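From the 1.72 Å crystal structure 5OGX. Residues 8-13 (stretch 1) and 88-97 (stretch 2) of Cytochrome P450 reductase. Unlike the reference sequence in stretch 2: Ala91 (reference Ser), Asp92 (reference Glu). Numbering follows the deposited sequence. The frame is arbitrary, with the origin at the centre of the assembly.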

# COMPACT_ATOMS: atom_id res chain seq x y z
N SER A 8 13.09 8.92 20.03
CA SER A 8 11.91 8.56 20.79
C SER A 8 10.67 9.21 20.18
O SER A 8 10.73 10.32 19.66
CB SER A 8 12.02 8.98 22.25
OG SER A 8 12.09 10.38 22.36
N VAL A 9 9.56 8.50 20.28
CA VAL A 9 8.24 9.03 19.93
C VAL A 9 7.22 8.38 20.86
O VAL A 9 7.29 7.18 21.13
CB VAL A 9 7.87 8.77 18.45
CG1 VAL A 9 7.75 7.27 18.14
CG2 VAL A 9 6.56 9.47 18.11
N GLY A 10 6.28 9.19 21.36
CA GLY A 10 5.21 8.65 22.19
C GLY A 10 5.67 7.90 23.42
O GLY A 10 5.02 6.93 23.83
N GLY A 11 6.78 8.31 24.02
CA GLY A 11 7.31 7.62 25.19
C GLY A 11 8.10 6.37 24.90
O GLY A 11 8.59 5.74 25.84
N ARG A 12 8.28 6.01 23.63
CA ARG A 12 8.99 4.80 23.23
C ARG A 12 10.33 5.17 22.60
O ARG A 12 10.38 6.00 21.69
CB ARG A 12 8.15 3.99 22.23
CG ARG A 12 6.96 3.26 22.85
CD ARG A 12 7.29 1.78 23.09
NE ARG A 12 6.66 0.90 22.09
CZ ARG A 12 7.16 -0.27 21.70
NH1 ARG A 12 8.30 -0.71 22.20
NH2 ARG A 12 6.52 -0.99 20.78
N ARG A 13 11.40 4.54 23.06
CA ARG A 13 12.74 4.80 22.54
C ARG A 13 13.22 3.62 21.70
O ARG A 13 12.99 2.46 22.05
CB ARG A 13 13.73 5.05 23.68
CG ARG A 13 15.19 5.10 23.24
CD ARG A 13 16.14 4.84 24.39
NE ARG A 13 17.52 4.67 23.94
CZ ARG A 13 18.58 4.89 24.71
NH1 ARG A 13 18.39 5.29 25.96
NH2 ARG A 13 19.81 4.72 24.24
N ARG A 88 7.53 14.18 17.58
CA ARG A 88 6.10 14.06 17.76
C ARG A 88 5.49 13.70 16.42
O ARG A 88 5.71 14.40 15.42
CB ARG A 88 5.47 15.35 18.28
CG ARG A 88 3.93 15.21 18.41
CD ARG A 88 3.29 16.49 18.89
NE ARG A 88 3.49 17.62 17.98
CZ ARG A 88 2.87 17.77 16.82
NH1 ARG A 88 1.99 16.88 16.39
NH2 ARG A 88 3.13 18.85 16.08
N SER A 89 4.73 12.61 16.41
CA SER A 89 4.01 12.18 15.23
C SER A 89 2.53 12.36 15.53
O SER A 89 2.15 13.35 16.16
CB SER A 89 4.38 10.72 14.89
OG SER A 89 3.65 10.22 13.78
N THR A 90 1.69 11.44 15.10
CA THR A 90 0.28 11.53 15.45
C THR A 90 0.04 10.97 16.85
O THR A 90 0.91 10.34 17.45
CB THR A 90 -0.57 10.74 14.46
OG1 THR A 90 -0.12 9.39 14.50
CG2 THR A 90 -0.40 11.26 13.04
N ALA A 91 -1.19 11.17 17.35
CA ALA A 91 -1.52 10.76 18.71
C ALA A 91 -1.27 9.27 18.92
O ALA A 91 -0.84 8.86 20.01
CB ALA A 91 -2.98 11.09 19.01
N ASP A 92 -1.56 8.45 17.91
CA ASP A 92 -1.42 7.00 18.06
C ASP A 92 -0.01 6.50 17.82
O ASP A 92 0.25 5.32 18.04
CB ASP A 92 -2.36 6.28 17.08
CG ASP A 92 -3.81 6.37 17.50
OD1 ASP A 92 -4.08 6.86 18.62
OD2 ASP A 92 -4.68 5.95 16.71
N ALA A 93 0.91 7.35 17.37
CA ALA A 93 2.27 6.88 17.13
C ALA A 93 2.88 6.36 18.43
O ALA A 93 2.61 6.88 19.51
CB ALA A 93 3.13 8.01 16.56
N GLY A 94 3.70 5.32 18.31
CA GLY A 94 4.27 4.64 19.45
C GLY A 94 3.63 3.31 19.79
O GLY A 94 4.24 2.52 20.53
N ARG A 95 2.41 3.05 19.32
CA ARG A 95 1.77 1.75 19.53
C ARG A 95 2.58 0.64 18.87
O ARG A 95 3.42 0.88 18.00
CB ARG A 95 0.35 1.75 18.97
CG ARG A 95 0.27 1.84 17.44
CD ARG A 95 -1.11 1.41 16.94
NE ARG A 95 -1.34 1.68 15.51
CZ ARG A 95 -0.90 0.91 14.51
NH1 ARG A 95 -0.18 -0.17 14.77
NH2 ARG A 95 -1.18 1.23 13.24
N VAL A 96 2.31 -0.60 19.29
CA VAL A 96 2.97 -1.76 18.71
C VAL A 96 2.55 -1.94 17.25
O VAL A 96 1.38 -1.76 16.88
CB VAL A 96 2.61 -3.02 19.53
CG1 VAL A 96 3.29 -4.25 18.95
CG2 VAL A 96 3.00 -2.80 20.98
N THR A 97 3.51 -2.33 16.41
CA THR A 97 3.20 -2.79 15.07
C THR A 97 4.06 -4.00 14.74
O THR A 97 4.99 -4.34 15.48
CB THR A 97 3.39 -1.69 14.02
OG1 THR A 97 2.85 -2.12 12.76
CG2 THR A 97 4.87 -1.33 13.84

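This is a small contact in which a tight β-hairpin packs a valine and its turn backbone against a loop with no regular helix or strand, with one weak hydrogen bond from an arginine side chain to a backbone carbonyl. The two stretches bury 276 Å² between them, summed over both sides, and the touching residues lie at least 80 positions apart in sequence.

Each side owes its shape to local turns. In the hairpin, a type I' turn runs from Val9 to Arg12, closed by a reciprocal pair of backbone hydrogen bonds: Arg12 N to Val9 O at 2.9 Å and Val9 N to Arg12 O at 3.0 Å. The loop folds through a type I turn from Thr90 to Ala93, where Ala93 N donates to Thr90 O at 3.0 Å, and then a type II turn from Asp92 to Arg95, whose bond from Arg95 N to Asp92 O is weak at 3.4 Å. The overlapping turns present Ala93 and Gly94 to the hairpin.

Val9 supplies the apolar part. Its CA-to-CB bond points toward the loop, and with chi1 in the p well its CG2 lies 4.0 Å from Ala93 CB and 4.1 Å from Ser89 CB. These are ordinary van der Waals distances, so one methyl serves two neighbours, and both Ala93 and Ser89 are buried.

The backbones come close at two glycines: the CA atoms of Gly10 and Gly94 are 4.9 Å apart. At Gly10 the constraint is double, since its positive phi favours glycine and an ideal CB would sit 2.7 Å from Ala93 O, a clash. Gly94 is different. Its backbone angles alone call for glycine, because a CB would jam against the carbonyl of the preceding residue, whereas its approach to the hairpin would leave that CB 3.5 Å from both Val9 O and Gly10 O. Gly11 is also demanded by its own backbone, with no part in the contact.

Arg12 closes the arrangement at a partly exposed margin. Its CA-to-CB bond points toward the loop, and its NE reaches Gly94 O at 3.3 Å with an N-H...O angle of 161°, a weak bond, long but not far from straight. The carbonyl lies near the guanidinium plane, at its edge, as a donor NH requires. Chi2 and chi3 both fall between wells, so the reach is made through a bent side chain. Farther along, Arg12 NH2 comes within 4.0 Å of Val96 CG2, a peripheral van der Waals contact between the guanidinium and a valine methyl.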